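Side-chain contacts in Tni2 (Pseudomonas fluorescens, PDB 6B12), which probably serves as an immunity protein that binds and neutralises Tne2, a toxic NAD-degrading effector delivered by a type VI secretion system: residues F126-R130 with D131-F135; D22-A26 with L27-P31. All coordinates share one frame; numbering follows the deposited sequence.

Interaction 1 of 2, residues F126-R130 with D131-F135; sequences FSRQR and DQAMF
Arg128 meets the carboxylate of Asp131 side-on, one nitrogen to each oxygen, in a salt bridge that spans the turn. Its NE lies 2.9 Å from Asp131 OD1 along an almost straight bond (176° at the hydrogen), and NH2 reaches Asp131 OD2 at 2.8 Å; both oxygens are approached on their syn sides. The carboxylate is turned back toward Arg128 because CG of Asp131 sits between its own backbone N and carbonyl carbon (chi1 62°). OD1 takes a second donor, Ala133 N at 3.0 Å, which comes from the other face of the carboxylate and closes an Asx turn. Held by three bonds, the acid has little freedom to rotate. Arg130 NH2 lies over one face of the Arg128 guanidinium; the stronger partner of Arg130 is Glu104, and its link to Asp131 is long and purely electrostatic.

The backbone bonds belong to a beta hairpin, strands 121-128 and 134-140, within an antiparallel sheet. Phe126 and Phe135 form a hydrogen-bonded pair. Arg128 N donates to Ala133 O at 2.8 Å, and Gln132 N returns to Arg128 O at 2.7 Å as Gln132 takes up a left-handed conformation.

The remaining side-chain contacts divide between the sheet faces. On that of Phe126 and Phe135, Phe126 CD2 packs 4.2 Å from Phe135 CB, and Phe135 CZ touches Arg128 NH1 at 3.4 Å, over the guanidinium face away from Arg130, the planes 63° apart. On the opposite face, the selenium of Met134 rests against Ser127 CB. Nearer the turn, a water donates to Ser127 O and, weakly, to Gln132 OE1.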
loop_
_atom_site.group_PDB
_atom_site.type_symbol
_atom_site.label_atom_id
_atom_site.label_comp_id
_atom_site.label_asym_id
_atom_site.label_seq_id
_atom_site.Cartn_x
_atom_site.Cartn_y
_atom_site.Cartn_z
ATOM N N PHE C 126 3.087 -4.151 5.844
ATOM C CA PHE C 126 3.733 -3.691 7.069
ATOM C C PHE C 126 5.130 -3.197 6.717
ATOM O O PHE C 126 5.883 -3.913 6.051
ATOM C CB PHE C 126 3.793 -4.869 8.054
ATOM C CG PHE C 126 4.606 -4.645 9.316
ATOM C CD1 PHE C 126 4.005 -4.165 10.468
ATOM C CD2 PHE C 126 5.938 -5.044 9.381
ATOM C CE1 PHE C 126 4.740 -4.029 11.641
ATOM C CE2 PHE C 126 6.675 -4.914 10.551
ATOM C CZ PHE C 126 6.090 -4.403 11.676
ATOM N N SER C 127 5.449 -1.958 7.117
ATOM C CA SER C 127 6.769 -1.378 6.891
ATOM C C SER C 127 7.581 -1.518 8.172
ATOM O O SER C 127 7.263 -0.875 9.181
ATOM C CB SER C 127 6.644 0.089 6.475
ATOM O OG SER C 127 7.928 0.608 6.131
ATOM N N ARG C 128 8.633 -2.341 8.125
ATOM C CA ARG C 128 9.466 -2.572 9.300
ATOM C C ARG C 128 10.239 -1.300 9.637
ATOM O O ARG C 128 10.860 -0.700 8.770
ATOM C CB ARG C 128 10.430 -3.731 9.033
ATOM C CG ARG C 128 11.370 -4.046 10.181
ATOM C CD ARG C 128 11.980 -5.424 10.004
ATOM N NE ARG C 128 12.912 -5.503 8.874
ATOM C CZ ARG C 128 13.487 -6.633 8.463
ATOM N NH1 ARG C 128 13.216 -7.789 9.080
ATOM N NH2 ARG C 128 14.299 -6.613 7.419
ATOM N N GLN C 129 10.179 -0.873 10.894
ATOM C CA GLN C 129 10.664 0.462 11.232
ATOM C C GLN C 129 12.158 0.609 10.972
ATOM O O GLN C 129 12.612 1.661 10.504
ATOM C CB GLN C 129 10.331 0.770 12.690
ATOM C CG GLN C 129 10.880 2.079 13.209
ATOM C CD GLN C 129 11.008 2.070 14.723
ATOM O OE1 GLN C 129 10.008 2.093 15.441
ATOM N NE2 GLN C 129 12.242 2.012 15.215
ATOM N N ARG C 130 12.940 -0.441 11.227
ATOM C CA ARG C 130 14.383 -0.233 11.264
ATOM C C ARG C 130 14.980 -0.056 9.872
ATOM O O ARG C 130 16.004 0.624 9.725
ATOM C CB ARG C 130 15.065 -1.378 12.015
ATOM C CG ARG C 130 15.400 -2.597 11.201
ATOM C CD ARG C 130 16.221 -3.576 12.045
ATOM N NE ARG C 130 15.888 -4.961 11.722
ATOM C CZ ARG C 130 16.417 -5.621 10.706
ATOM N NH1 ARG C 130 17.313 -5.024 9.933
ATOM N NH2 ARG C 130 16.065 -6.879 10.471
ATOM N N ASP C 131 14.354 -0.624 8.837
ATOM C CA ASP C 131 14.913 -0.534 7.496
ATOM C C ASP C 131 13.869 -0.292 6.414
ATOM O O ASP C 131 14.231 -0.291 5.229
ATOM C CB ASP C 131 15.712 -1.801 7.148
ATOM C CG ASP C 131 14.862 -3.070 7.148
ATOM O OD1 ASP C 131 13.657 -3.028 7.501
ATOM O OD2 ASP C 131 15.410 -4.123 6.772
ATOM N N GLN C 132 12.604 -0.095 6.788
ATOM C CA GLN C 132 11.467 0.105 5.885
ATOM C C GLN C 132 11.246 -1.072 4.938
ATOM O O GLN C 132 10.633 -0.906 3.879
ATOM C CB GLN C 132 11.599 1.406 5.082
ATOM C CG GLN C 132 11.815 2.653 5.940
ATOM C CD GLN C 132 10.686 2.903 6.923
ATOM O OE1 GLN C 132 9.515 2.944 6.546
ATOM N NE2 GLN C 132 11.035 3.067 8.198
ATOM N N ALA C 133 11.722 -2.268 5.287
ATOM C CA ALA C 133 11.406 -3.439 4.481
ATOM C C ALA C 133 9.926 -3.754 4.607
ATOM O O ALA C 133 9.342 -3.602 5.684
ATOM C CB ALA C 133 12.231 -4.652 4.914
HETATM N N MSE C 134 9.324 -4.191 3.501
HETATM C CA MSE C 134 7.886 -4.435 3.457
HETATM C C MSE C 134 7.598 -5.896 3.729
HETATM O O MSE C 134 8.292 -6.791 3.217
HETATM C CB MSE C 134 7.286 -4.059 2.093
HETATM C CG MSE C 134 7.506 -2.616 1.658
HETATM SE SE MSE C 134 6.697 -1.348 2.908
HETATM C CE MSE C 134 4.961 -2.198 3.165
ATOM N N PHE C 135 6.563 -6.135 4.518
ATOM C CA PHE C 135 6.125 -7.484 4.818
ATOM C C PHE C 135 4.639 -7.576 4.549
ATOM O O PHE C 135 3.882 -6.670 4.897
ATOM C CB PHE C 135 6.410 -7.864 6.258
ATOM C CG PHE C 135 7.858 -8.036 6.532
ATOM C CD1 PHE C 135 8.667 -6.934 6.741
ATOM C CD2 PHE C 135 8.416 -9.299 6.555
ATOM C CE1 PHE C 135 10.028 -7.085 6.970
ATOM C CE2 PHE C 135 9.774 -9.462 6.798
ATOM C CZ PHE C 135 10.574 -8.358 7.001
HETATM O O HOH W 1 7.897 1.866 9.266
#

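Interaction 2 of 2, residues D22-A26 with L27-P31; sequences DQMIA and LGWSP
Met24 and Trp29 cross at about a right angle, the terminal methyl of the selenomethionine meeting the rim of the indole rather than its face. Met24 CE lies in the ring plane, 3.5 Å from Trp29 CE3, and a bend at the last torsion (chi3 87°) carries it there. Its CG also approaches this rim, 3.9 Å from the same CE3. Leu27 comes from another direction: its CD1 stands above one face of the indole, offset toward the ring's margin, while its CG packs 3.3 Å from Gln23 O.

The backbone that brings these side chains together is a Schellman motif ending helix 21-26. Trp29 N reaches back five residues to Met24 O at 3.1 Å, and inside that bond Gly28 N binds Ile25 O at 2.7 Å; Gly28 itself has positive phi. Met24 and Trp29 occupy the positions whose side chains commonly make the hydrophobic contact of this motif. Trp29 CB lies 3.3 Å from Met24 O, the carbonyl that its own N-H binds, which keeps the indole close to the last turn. Beyond the pair, Ile15 of strand 14-16 and Arg9 of strand 5-9 touch both side chains, and Met24 also packs against an apolar side chain of the partner protein.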
loop_
_atom_site.group_PDB
_atom_site.type_symbol
_atom_site.label_atom_id
_atom_site.label_comp_id
_atom_site.label_asym_id
_atom_site.label_seq_id
_atom_site.Cartn_x
_atom_site.Cartn_y
_atom_site.Cartn_z
ATOM N N ASP C 22 -9.427 3.871 -11.306
ATOM C CA ASP C 22 -9.642 4.470 -12.624
ATOM C C ASP C 22 -10.967 5.217 -12.686
ATOM O O ASP C 22 -11.076 6.249 -13.359
ATOM C CB ASP C 22 -9.581 3.402 -13.710
ATOM C CG ASP C 22 -8.181 2.830 -13.883
ATOM O OD1 ASP C 22 -7.207 3.561 -13.598
ATOM O OD2 ASP C 22 -8.062 1.655 -14.287
ATOM N N GLN C 23 -11.988 4.704 -12.000
ATOM C CA GLN C 23 -13.263 5.411 -11.952
ATOM C C GLN C 23 -13.120 6.743 -11.226
ATOM O O GLN C 23 -13.694 7.755 -11.647
ATOM C CB GLN C 23 -14.318 4.511 -11.296
ATOM C CG GLN C 23 -14.728 3.362 -12.223
ATOM C CD GLN C 23 -15.552 2.274 -11.551
ATOM O OE1 GLN C 23 -15.559 2.137 -10.330
ATOM N NE2 GLN C 23 -16.244 1.480 -12.365
HETATM N N MSE C 24 -12.341 6.774 -10.151
HETATM C CA MSE C 24 -12.121 8.014 -9.429
HETATM C C MSE C 24 -11.412 9.041 -10.297
HETATM O O MSE C 24 -11.785 10.214 -10.313
HETATM C CB MSE C 24 -11.301 7.758 -8.161
HETATM C CG MSE C 24 -11.970 6.813 -7.192
HETATM SE SE MSE C 24 -10.722 6.438 -5.710
HETATM C CE MSE C 24 -11.143 7.920 -4.536
ATOM N N ILE C 25 -10.375 8.595 -11.008
ATOM C CA ILE C 25 -9.640 9.503 -11.880
ATOM C C ILE C 25 -10.547 10.025 -12.987
ATOM O O ILE C 25 -10.541 11.223 -13.299
ATOM C CB ILE C 25 -8.389 8.800 -12.440
ATOM C CG1 ILE C 25 -7.387 8.533 -11.309
ATOM C CG2 ILE C 25 -7.768 9.611 -13.574
ATOM C CD1 ILE C 25 -6.417 7.440 -11.617
ATOM N N ALA C 26 -11.360 9.142 -13.577
ATOM C CA ALA C 26 -12.260 9.541 -14.656
ATOM C C ALA C 26 -13.274 10.583 -14.211
ATOM O O ALA C 26 -13.811 11.312 -15.051
ATOM C CB ALA C 26 -12.995 8.320 -15.214
ATOM N N LEU C 27 -13.567 10.656 -12.920
ATOM C CA LEU C 27 -14.439 11.694 -12.396
ATOM C C LEU C 27 -13.695 12.988 -12.120
ATOM O O LEU C 27 -14.321 13.965 -11.698
ATOM C CB LEU C 27 -15.130 11.205 -11.124
ATOM C CG LEU C 27 -16.079 10.036 -11.391
ATOM C CD1 LEU C 27 -16.758 9.592 -10.125
ATOM C CD2 LEU C 27 -17.105 10.443 -12.442
ATOM N N GLY C 28 -12.389 13.011 -12.360
ATOM C CA GLY C 28 -11.580 14.174 -12.063
ATOM C C GLY C 28 -11.204 14.323 -10.611
ATOM O O GLY C 28 -10.912 15.436 -10.173
ATOM N N TRP C 29 -11.194 13.231 -9.846
ATOM C CA TRP C 29 -10.827 13.308 -8.438
ATOM C C TRP C 29 -9.318 13.278 -8.268
ATOM O O TRP C 29 -8.613 12.531 -8.955
ATOM C CB TRP C 29 -11.426 12.154 -7.635
ATOM C CG TRP C 29 -12.913 12.142 -7.535
ATOM C CD1 TRP C 29 -13.791 12.980 -8.162
ATOM C CD2 TRP C 29 -13.706 11.231 -6.766
ATOM N NE1 TRP C 29 -15.080 12.650 -7.825
ATOM C CE2 TRP C 29 -15.056 11.582 -6.965
ATOM C CE3 TRP C 29 -13.402 10.160 -5.916
ATOM C CZ2 TRP C 29 -16.109 10.892 -6.355
ATOM C CZ3 TRP C 29 -14.449 9.480 -5.307
ATOM C CH2 TRP C 29 -15.784 9.847 -5.536
ATOM N N SER C 30 -8.833 14.101 -7.346
ATOM C CA SER C 30 -7.478 14.040 -6.824
ATOM C C SER C 30 -7.437 13.141 -5.597
ATOM O O SER C 30 -8.481 12.821 -5.018
ATOM C CB SER C 30 -6.993 15.445 -6.464
ATOM O OG SER C 30 -6.755 16.192 -7.636
ATOM N N PRO C 31 -6.247 12.704 -5.181
ATOM C CA PRO C 31 -6.138 11.993 -3.903
ATOM C C PRO C 31 -6.657 12.860 -2.770
ATOM O O PRO C 31 -6.446 14.075 -2.750
ATOM C CB PRO C 31 -4.629 11.739 -3.764
ATOM C CG PRO C 31 -4.126 11.728 -5.182
ATOM C CD PRO C 31 -4.946 12.781 -5.877
#

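How the interactions relate
Both contacts lie where the chain leaves a regular element and changes course, but the means differ with place. Interaction 1 is partly buried and turns one strand into the next within the C-terminal sheet; interaction 2 lies at the surface, where the short helix 21-26 gives way to the loop before strand 34-41. They share no element, and their centres are 30 Å apart. In 126-135 a salt bridge and an Asx turn on one carboxylate join the backbone ladder, with aromatic and selenomethionine side chains on the sheet faces. In 22-31 backbone capping combines with apolar contact. The partner protein's chain reaches two residues of interaction 1 but six of interaction 2, where Asp22 hydrogen-bonds to it.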